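Local atomic coordinates of abietadiene synthase, chloroplastic (Abies grandis, PDB entry 3S9V), a protein that belongs to the plant terpene synthases, largely helical chloroplast enzymes built from several alpha-helical domains, among them a terpene synthase N-terminal domain and a metal-binding domain. Residues Glu399-Phe404 against Lys411-Glu416; Arg392-Ala397 against Tyr419-Pro424; Ser563-Met568 against Ile574-Phe579. All coordinates share one frame; numbering follows the deposited sequence.

Two of the three contacts are neighbours. Interactions 1 and 2 both use helix 413-422: interaction 1 secures the start of this helix against the connection that leads to it, and interaction 2 packs its last turn against helix 381-397, on the far side of that connection. Their centres lie about 11 Å apart, and together they fix two successive helices of the N-terminal terpene synthase region. Interaction 3 belongs to the metal-binding terpene synthase region, its centre about 57 Å from that of interaction 1 and 51 Å from that of interaction 2. Even the nearest atoms of interactions 2 and 3 remain about 31 Å apart, so interaction 3 is independent of the other two and packs its own region.

Interaction 1 of 3, residues Glu399-Phe404 against Lys411-Glu416; sequences ENVDAF and KNIRGE
The Phe404 ring and the Asn412 amide are stacked, their planes only 19° apart, with Asn412 CG 3.7 Å above the ring plane and over its centre. On the same face, Asn412 ND2 reaches to 3.4 Å from Phe404 CZ, and Asn412 CB makes a CH-pi contact. The Lys411 carbonyl meets the ring obliquely and also receives a CA-H...O contact from Phe404. With Asn412 CG anti to the backbone N (chi1 -175°), the amide points at the incoming loop, and OD1 accepts a hydrogen bond from Phe404 N (3.1 Å, 156° at the hydrogen), the donor sitting above the carbonyl plane. Water 1 also donates to Asn412 OD1 and bridges it to Asp402 O. ND2 is held by Asn440, so both ends of the amide are fixed and its flat orientation is set. Alongside, the extended Arg414 chain lays CD 3.8 Å from Ala403 CB, while its guanidinium is bound beyond by Leu398 O and Glu418. Asn412 OD1 also accepts a weak bond from Gly415 N, the capping bond of Asn412 as N-cap of helix 413-422.

Interaction 2 of 3, residues Arg392-Ala397 against Tyr419-Pro424; sequences RYLRNA and YALKYP
This is a side-chain contact between two helices, the last turns of 381-397 and 413-422, which are joined by the loop that carries interaction 1. The backbones stay well apart: the closest CA atoms, those of Leu394 and Leu421, are 8.2 Å from each other, and the gap is bridged by hydrocarbon. Leu421 is the projecting residue. Its CD1 methyl reaches between two consecutive side chains, coming 3.9 Å from Leu394 CB and 3.7 Å from Arg395 CG. The same methyl lies 4.1 Å above the plane of the Arg395 guanidinium, shifted toward the rim, while Leu421 CB approaches Arg395 NH2 at 4.0 Å over that face. Arg395 gets there because its chain, extended from CG to NE, runs across Leu421 and ends with chi4 at -64°, which turns the flat group over the leucine; the result is an aliphatic-to-guanidinium packing at the more exposed side of the contact. On the buried side, Leu394 also meets Asn370 of helix 363-373, and Leu421 touches Leu398. Helix 413-422 ends just beyond, where Tyr423 leaves helical geometry and hydrogen-bonds through its hydroxyl to His775, while Lys422 forms a salt bridge with Glu771. Such leucine-centred packing of successive helices is consistent with the all-helical N-terminal terpene synthase domain.

Interaction 3 of 3, residues Ser563-Met568 against Ile574-Phe579; sequences SLVDQM and ICFVGF
Phe576 meets Met568 and Val565 through van der Waals and sulfur-aromatic contacts, all three residues being buried. Met568 SD lies 4.0 Å from Phe576 CB, and its CE methyl 4.2 Å from Phe576 CG, so the thioether runs past the root of the ring instead of over its middle. Met568 SD is 5.3 Å from the centroid of the Phe576 ring and 47° off its normal, a Met-aromatic contact of oblique kind. Val565 contributes one branch: its CG2 methyl comes 4.1 Å from Phe576 CD2, also at an oblique angle. Both partners thus meet the ring near its attachment.

Torsions set up this encounter. In Phe576, CG stands anti to the backbone N (chi1 -175°), sending the ring out from its helix toward the loop; the Met568 chain is extended beyond CG, which carries sulfur and methyl to it. Within the loop, Gln567 N hydrogen-bonds to Leu564 O at 2.9 Å, and a weaker bond runs from Met568 N to Val565 O; these turn the backbone so that Val565 and Met568 can face the same ring.

Further out, Phe553 meets the Phe576 ring edge-to-face, Ser556 touches both Met568 and Phe576, and Leu562 also touches Phe576. Lys573, earlier on the helix, contacts both loop residues. So the connection after helix 547-559 packs onto helix 570-594 through Met568, Val565 and Phe576, beside helix 547-559, within the helical metal-binding domain of a terpene synthase.

Interaction 1 of 3, residues Glu399-Phe404 against Lys411-Glu416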
loop_
_atom_site.group_PDB
_atom_site.type_symbol
_atom_site.label_atom_id
_atom_site.label_comp_id
_atom_site.label_asym_id
_atom_site.label_seq_id
_atom_site.Cartn_x
_atom_site.Cartn_y
_atom_site.Cartn_z
ATOM N N GLU A 399 19.796 5.557 3.404
ATOM C CA GLU A 399 21.234 5.662 3.609
ATOM C C GLU A 399 21.536 5.698 5.101
ATOM O O GLU A 399 22.603 5.269 5.540
ATOM C CB GLU A 399 21.773 6.938 2.958
ATOM C CG GLU A 399 21.619 6.992 1.451
ATOM C CD GLU A 399 22.432 5.924 0.743
ATOM O OE1 GLU A 399 22.141 4.724 0.935
ATOM O OE2 GLU A 399 23.366 6.287 -0.006
ATOM N N ASN A 400 20.578 6.205 5.873
ATOM C CA ASN A 400 20.734 6.335 7.316
ATOM C C ASN A 400 19.822 5.427 8.142
ATOM O O ASN A 400 19.809 5.516 9.369
ATOM C CB ASN A 400 20.499 7.792 7.721
ATOM C CG ASN A 400 21.375 8.759 6.947
ATOM O OD1 ASN A 400 22.605 8.679 7.001
ATOM N ND2 ASN A 400 20.747 9.677 6.219
ATOM N N VAL A 401 19.060 4.562 7.481
ATOM C CA VAL A 401 18.165 3.655 8.193
ATOM C C VAL A 401 18.576 2.209 7.932
ATOM O O VAL A 401 18.852 1.830 6.798
ATOM C CB VAL A 401 16.696 3.855 7.759
ATOM C CG1 VAL A 401 15.772 2.989 8.621
ATOM C CG2 VAL A 401 16.315 5.327 7.879
ATOM N N ASP A 402 18.613 1.403 8.988
ATOM C CA ASP A 402 19.018 0.009 8.867
ATOM C C ASP A 402 17.849 -0.968 8.934
ATOM O O ASP A 402 16.849 -0.710 9.609
ATOM C CB ASP A 402 20.028 -0.330 9.966
ATOM C CG ASP A 402 21.202 0.634 9.992
ATOM O OD1 ASP A 402 21.883 0.770 8.951
ATOM O OD2 ASP A 402 21.444 1.253 11.055
ATOM N N ALA A 403 17.988 -2.091 8.232
ATOM C CA ALA A 403 16.952 -3.117 8.214
ATOM C C ALA A 403 16.771 -3.720 9.599
ATOM O O ALA A 403 17.741 -3.987 10.311
ATOM C CB ALA A 403 17.304 -4.211 7.210
ATOM N N PHE A 404 15.511 -3.926 9.972
ATOM C CA PHE A 404 15.155 -4.489 11.271
ATOM C C PHE A 404 15.778 -3.720 12.449
ATOM O O PHE A 404 16.098 -4.311 13.483
ATOM C CB PHE A 404 15.563 -5.969 11.328
ATOM C CG PHE A 404 15.093 -6.771 10.147
ATOM C CD1 PHE A 404 15.933 -6.982 9.055
ATOM C CD2 PHE A 404 13.804 -7.299 10.116
ATOM C CE1 PHE A 404 15.495 -7.708 7.943
ATOM C CE2 PHE A 404 13.353 -8.024 9.010
ATOM C CZ PHE A 404 14.202 -8.229 7.921
ATOM N N LYS A 411 8.589 -3.237 12.338
ATOM C CA LYS A 411 9.475 -4.396 12.222
ATOM C C LYS A 411 10.601 -4.194 11.198
ATOM O O LYS A 411 11.758 -4.494 11.479
ATOM C CB LYS A 411 8.671 -5.646 11.858
ATOM C CG LYS A 411 9.526 -6.887 11.650
ATOM C CD LYS A 411 8.675 -8.099 11.304
ATOM C CE LYS A 411 9.548 -9.313 10.995
ATOM N NZ LYS A 411 8.755 -10.544 10.693
ATOM N N ASN A 412 10.271 -3.692 10.011
ATOM C CA ASN A 412 11.289 -3.469 8.986
ATOM C C ASN A 412 10.801 -2.484 7.934
ATOM O O ASN A 412 10.427 -2.872 6.829
ATOM C CB ASN A 412 11.679 -4.791 8.315
ATOM C CG ASN A 412 12.835 -4.631 7.323
ATOM O OD1 ASN A 412 13.691 -3.756 7.480
ATOM N ND2 ASN A 412 12.874 -5.495 6.314
ATOM N N ILE A 413 10.821 -1.205 8.281
ATOM C CA ILE A 413 10.374 -0.173 7.372
ATOM C C ILE A 413 11.275 -0.122 6.140
ATOM O O ILE A 413 10.806 0.149 5.033
ATOM C CB ILE A 413 10.347 1.208 8.081
ATOM C CG1 ILE A 413 9.462 2.171 7.299
ATOM C CG2 ILE A 413 11.759 1.768 8.222
ATOM C CD1 ILE A 413 8.013 1.726 7.217
ATOM N N ARG A 414 12.565 -0.399 6.322
ATOM C CA ARG A 414 13.493 -0.372 5.196
ATOM C C ARG A 414 13.030 -1.336 4.114
ATOM O O ARG A 414 13.080 -1.022 2.925
ATOM C CB ARG A 414 14.904 -0.750 5.639
ATOM C CG ARG A 414 15.948 -0.561 4.547
ATOM C CD ARG A 414 17.250 -1.257 4.894
ATOM N NE ARG A 414 18.266 -1.057 3.865
ATOM C CZ ARG A 414 18.885 0.095 3.639
ATOM N NH1 ARG A 414 18.598 1.158 4.370
ATOM N NH2 ARG A 414 19.792 0.185 2.678
ATOM N N GLY A 415 12.578 -2.515 4.530
ATOM C CA GLY A 415 12.102 -3.494 3.574
ATOM C C GLY A 415 10.886 -2.989 2.813
ATOM O O GLY A 415 10.735 -3.248 1.617
ATOM N N GLU A 416 10.005 -2.271 3.504
ATOM C CA GLU A 416 8.813 -1.736 2.858
ATOM C C GLU A 416 9.200 -0.631 1.889
ATOM O O GLU A 416 8.618 -0.496 0.817
ATOM C CB GLU A 416 7.834 -1.191 3.897
ATOM C CG GLU A 416 7.143 -2.258 4.721
ATOM C CD GLU A 416 6.166 -1.660 5.726
ATOM O OE1 GLU A 416 5.276 -0.882 5.310
ATOM O OE2 GLU A 416 6.289 -1.968 6.930
HETATM O O HOH W 1 13.749 -1.196 9.332
#

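Interaction 2 of 3, residues Arg392-Ala397 against Tyr419-Pro424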
loop_
_atom_site.group_PDB
_atom_site.type_symbol
_atom_site.label_atom_id
_atom_site.label_comp_id
_atom_site.label_asym_id
_atom_site.label_seq_id
_atom_site.Cartn_x
_atom_site.Cartn_y
_atom_site.Cartn_z
ATOM N N ARG A 392 12.882 11.359 -3.473
ATOM C CA ARG A 392 14.153 11.914 -3.015
ATOM C C ARG A 392 14.327 11.725 -1.513
ATOM O O ARG A 392 15.425 11.437 -1.032
ATOM C CB ARG A 392 14.257 13.399 -3.382
ATOM C CG ARG A 392 14.554 13.624 -4.859
ATOM C CD ARG A 392 14.779 15.088 -5.222
ATOM N NE ARG A 392 13.542 15.860 -5.316
ATOM C CZ ARG A 392 12.881 16.355 -4.274
ATOM N NH1 ARG A 392 13.340 16.162 -3.043
ATOM N NH2 ARG A 392 11.762 17.046 -4.466
ATOM N N TYR A 393 13.237 11.861 -0.772
ATOM C CA TYR A 393 13.303 11.709 0.668
ATOM C C TYR A 393 13.477 10.257 1.125
ATOM O O TYR A 393 14.231 9.989 2.059
ATOM C CB TYR A 393 12.054 12.312 1.308
ATOM C CG TYR A 393 11.986 12.122 2.802
ATOM C CD1 TYR A 393 11.570 10.908 3.350
ATOM C CD2 TYR A 393 12.348 13.152 3.669
ATOM C CE1 TYR A 393 11.514 10.721 4.722
ATOM C CE2 TYR A 393 12.296 12.976 5.050
ATOM C CZ TYR A 393 11.878 11.758 5.568
ATOM O OH TYR A 393 11.814 11.577 6.928
ATOM N N LEU A 394 12.782 9.323 0.482
ATOM C CA LEU A 394 12.905 7.922 0.872
ATOM C C LEU A 394 14.280 7.365 0.530
ATOM O O LEU A 394 14.844 6.590 1.304
ATOM C CB LEU A 394 11.815 7.067 0.211
ATOM C CG LEU A 394 10.399 7.256 0.769
ATOM C CD1 LEU A 394 9.429 6.406 -0.021
ATOM C CD2 LEU A 394 10.362 6.881 2.247
ATOM N N ARG A 395 14.819 7.768 -0.619
ATOM C CA ARG A 395 16.135 7.302 -1.046
ATOM C C ARG A 395 17.237 7.874 -0.174
ATOM O O ARG A 395 18.238 7.206 0.092
ATOM C CB ARG A 395 16.395 7.656 -2.513
ATOM C CG ARG A 395 15.608 6.781 -3.468
ATOM C CD ARG A 395 15.945 7.042 -4.918
ATOM N NE ARG A 395 15.156 6.183 -5.801
ATOM C CZ ARG A 395 15.242 4.853 -5.841
ATOM N NH1 ARG A 395 16.088 4.206 -5.047
ATOM N NH2 ARG A 395 14.473 4.165 -6.674
ATOM N N ASN A 396 17.058 9.109 0.276
ATOM C CA ASN A 396 18.063 9.712 1.133
ATOM C C ASN A 396 17.958 9.097 2.534
ATOM O O ASN A 396 18.912 9.134 3.313
ATOM C CB ASN A 396 17.870 11.223 1.205
ATOM C CG ASN A 396 19.015 11.917 1.909
ATOM O OD1 ASN A 396 20.149 11.909 1.431
ATOM N ND2 ASN A 396 18.727 12.515 3.057
ATOM N N ALA A 397 16.800 8.518 2.842
ATOM C CA ALA A 397 16.579 7.899 4.143
ATOM C C ALA A 397 17.170 6.490 4.228
ATOM O O ALA A 397 17.635 6.074 5.289
ATOM C CB ALA A 397 15.091 7.859 4.456
ATOM N N TYR A 419 10.987 -2.113 -1.256
ATOM C CA TYR A 419 10.014 -2.724 -2.157
ATOM C C TYR A 419 9.231 -1.652 -2.915
ATOM O O TYR A 419 9.128 -1.692 -4.144
ATOM C CB TYR A 419 9.026 -3.607 -1.396
ATOM C CG TYR A 419 8.035 -4.273 -2.329
ATOM C CD1 TYR A 419 8.404 -5.386 -3.086
ATOM C CD2 TYR A 419 6.764 -3.732 -2.529
ATOM C CE1 TYR A 419 7.534 -5.940 -4.027
ATOM C CE2 TYR A 419 5.886 -4.276 -3.469
ATOM C CZ TYR A 419 6.279 -5.378 -4.216
ATOM O OH TYR A 419 5.427 -5.907 -5.159
ATOM N N ALA A 420 8.687 -0.695 -2.171
ATOM C CA ALA A 420 7.909 0.387 -2.760
ATOM C C ALA A 420 8.673 1.183 -3.807
ATOM O O ALA A 420 8.091 1.616 -4.795
ATOM C CB ALA A 420 7.405 1.326 -1.669
ATOM N N LEU A 421 9.970 1.380 -3.597
ATOM C CA LEU A 421 10.765 2.141 -4.552
ATOM C C LEU A 421 11.153 1.351 -5.790
ATOM O O LEU A 421 11.160 1.894 -6.896
ATOM C CB LEU A 421 12.022 2.709 -3.884
ATOM C CG LEU A 421 11.743 3.905 -2.965
ATOM C CD1 LEU A 421 13.033 4.388 -2.321
ATOM C CD2 LEU A 421 11.105 5.022 -3.777
ATOM N N LYS A 422 11.459 0.068 -5.617
ATOM C CA LYS A 422 11.848 -0.752 -6.754
ATOM C C LYS A 422 10.636 -1.320 -7.495
ATOM O O LYS A 422 10.660 -1.454 -8.717
ATOM C CB LYS A 422 12.769 -1.887 -6.299
ATOM C CG LYS A 422 13.451 -2.624 -7.436
ATOM C CD LYS A 422 14.403 -3.678 -6.902
ATOM C CE LYS A 422 15.119 -4.403 -8.026
ATOM N NZ LYS A 422 16.040 -5.447 -7.490
ATOM N N TYR A 423 9.577 -1.644 -6.759
ATOM C CA TYR A 423 8.364 -2.190 -7.367
ATOM C C TYR A 423 7.127 -1.325 -7.110
ATOM O O TYR A 423 6.220 -1.721 -6.361
ATOM C CB TYR A 423 8.123 -3.610 -6.853
ATOM C CG TYR A 423 9.261 -4.555 -7.173
ATOM C CD1 TYR A 423 9.551 -4.905 -8.491
ATOM C CD2 TYR A 423 10.074 -5.062 -6.161
ATOM C CE1 TYR A 423 10.631 -5.737 -8.800
ATOM C CE2 TYR A 423 11.157 -5.896 -6.457
ATOM C CZ TYR A 423 11.430 -6.227 -7.778
ATOM O OH TYR A 423 12.504 -7.038 -8.073
ATOM N N PRO A 424 7.080 -0.127 -7.727
ATOM C CA PRO A 424 5.961 0.811 -7.583
ATOM C C PRO A 424 4.678 0.212 -8.145
ATOM O O PRO A 424 4.684 -0.877 -8.714
ATOM C CB PRO A 424 6.398 2.021 -8.413
ATOM C CG PRO A 424 7.872 1.928 -8.437
ATOM C CD PRO A 424 8.128 0.455 -8.581
#

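Interaction 3 of 3, residues Ser563-Met568 against Ile574-Phe579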
loop_
_atom_site.group_PDB
_atom_site.type_symbol
_atom_site.label_atom_id
_atom_site.label_comp_id
_atom_site.label_asym_id
_atom_site.label_seq_id
_atom_site.Cartn_x
_atom_site.Cartn_y
_atom_site.Cartn_z
ATOM N N SER A 563 -7.227 -28.473 -44.322
ATOM C CA SER A 563 -7.103 -28.579 -45.774
ATOM C C SER A 563 -5.814 -28.013 -46.366
ATOM O O SER A 563 -5.600 -28.116 -47.575
ATOM C CB SER A 563 -8.281 -27.883 -46.445
ATOM O OG SER A 563 -8.272 -26.501 -46.129
ATOM N N LEU A 564 -4.964 -27.411 -45.538
ATOM C CA LEU A 564 -3.720 -26.827 -46.039
ATOM C C LEU A 564 -2.477 -27.371 -45.348
ATOM O O LEU A 564 -1.357 -27.013 -45.704
ATOM C CB LEU A 564 -3.759 -25.298 -45.900
ATOM C CG LEU A 564 -4.904 -24.601 -46.630
ATOM C CD1 LEU A 564 -4.805 -23.110 -46.438
ATOM C CD2 LEU A 564 -4.855 -24.947 -48.108
ATOM N N VAL A 565 -2.682 -28.240 -44.368
ATOM C CA VAL A 565 -1.584 -28.834 -43.613
ATOM C C VAL A 565 -0.538 -29.531 -44.491
ATOM O O VAL A 565 0.641 -29.601 -44.136
ATOM C CB VAL A 565 -2.141 -29.841 -42.575
ATOM C CG1 VAL A 565 -1.024 -30.689 -41.999
ATOM C CG2 VAL A 565 -2.841 -29.087 -41.460
ATOM N N ASP A 566 -0.970 -30.039 -45.640
ATOM C CA ASP A 566 -0.067 -30.732 -46.557
ATOM C C ASP A 566 0.847 -29.775 -47.324
ATOM O O ASP A 566 1.899 -30.180 -47.815
ATOM C CB ASP A 566 -0.875 -31.587 -47.542
ATOM C CG ASP A 566 -1.479 -32.822 -46.887
ATOM O OD1 ASP A 566 -2.461 -33.369 -47.437
ATOM O OD2 ASP A 566 -0.966 -33.255 -45.828
ATOM N N GLN A 567 0.448 -28.511 -47.426
ATOM C CA GLN A 567 1.256 -27.518 -48.133
ATOM C C GLN A 567 2.150 -26.765 -47.158
ATOM O O GLN A 567 2.796 -25.794 -47.535
ATOM C CB GLN A 567 0.356 -26.509 -48.851
ATOM C CG GLN A 567 -0.616 -27.132 -49.833
ATOM C CD GLN A 567 -1.571 -26.123 -50.437
ATOM O OE1 GLN A 567 -1.150 -25.108 -50.992
ATOM N NE2 GLN A 567 -2.865 -26.400 -50.336
ATOM N N MET A 568 2.193 -27.224 -45.910
ATOM C CA MET A 568 2.974 -26.564 -44.871
ATOM C C MET A 568 4.346 -27.137 -44.575
ATOM O O MET A 568 4.552 -28.350 -44.609
ATOM C CB MET A 568 2.196 -26.552 -43.549
ATOM C CG MET A 568 1.058 -25.555 -43.460
ATOM S SD MET A 568 0.236 -25.572 -41.831
ATOM C CE MET A 568 -1.255 -24.636 -42.258
ATOM N N ILE A 574 3.258 -28.811 -37.620
ATOM C CA ILE A 574 3.178 -29.219 -36.229
ATOM C C ILE A 574 2.569 -28.079 -35.415
ATOM O O ILE A 574 1.607 -28.276 -34.665
ATOM C CB ILE A 574 4.592 -29.542 -35.682
ATOM C CG1 ILE A 574 5.132 -30.811 -36.345
ATOM C CG2 ILE A 574 4.555 -29.692 -34.171
ATOM C CD1 ILE A 574 6.572 -31.115 -35.974
ATOM N N CYS A 575 3.136 -26.887 -35.575
ATOM C CA CYS A 575 2.659 -25.721 -34.855
ATOM C C CYS A 575 1.154 -25.555 -35.015
ATOM O O CYS A 575 0.439 -25.412 -34.028
ATOM C CB CYS A 575 3.375 -24.458 -35.344
ATOM S SG CYS A 575 2.694 -22.939 -34.656
ATOM N N PHE A 576 0.671 -25.584 -36.253
ATOM C CA PHE A 576 -0.752 -25.419 -36.501
ATOM C C PHE A 576 -1.619 -26.529 -35.899
ATOM O O PHE A 576 -2.608 -26.242 -35.222
ATOM C CB PHE A 576 -1.050 -25.327 -38.001
ATOM C CG PHE A 576 -2.494 -25.048 -38.294
ATOM C CD1 PHE A 576 -3.039 -23.800 -38.016
ATOM C CD2 PHE A 576 -3.332 -26.054 -38.765
ATOM C CE1 PHE A 576 -4.400 -23.558 -38.193
ATOM C CE2 PHE A 576 -4.696 -25.821 -38.947
ATOM C CZ PHE A 576 -5.232 -24.569 -38.657
ATOM N N VAL A 577 -1.266 -27.789 -36.155
ATOM C CA VAL A 577 -2.041 -28.906 -35.619
ATOM C C VAL A 577 -2.230 -28.687 -34.123
ATOM O O VAL A 577 -3.341 -28.824 -33.606
ATOM C CB VAL A 577 -1.339 -30.270 -35.873
ATOM C CG1 VAL A 577 -2.091 -31.389 -35.171
ATOM C CG2 VAL A 577 -1.289 -30.557 -37.372
ATOM N N GLY A 578 -1.142 -28.335 -33.440
ATOM C CA GLY A 578 -1.213 -28.069 -32.014
ATOM C C GLY A 578 -2.154 -26.903 -31.742
ATOM O O GLY A 578 -2.998 -26.971 -30.851
ATOM N N PHE A 579 -2.014 -25.835 -32.521
ATOM C CA PHE A 579 -2.854 -24.648 -32.381
ATOM C C PHE A 579 -4.325 -25.045 -32.502
ATOM O O PHE A 579 -5.143 -24.699 -31.654
ATOM C CB PHE A 579 -2.492 -23.626 -33.470
ATOM C CG PHE A 579 -3.307 -22.355 -33.426
ATOM C CD1 PHE A 579 -3.010 -21.350 -32.517
ATOM C CD2 PHE A 579 -4.359 -22.155 -34.318
ATOM C CE1 PHE A 579 -3.743 -20.163 -32.496
ATOM C CE2 PHE A 579 -5.102 -20.971 -34.304
ATOM C CZ PHE A 579 -4.791 -19.975 -33.392
#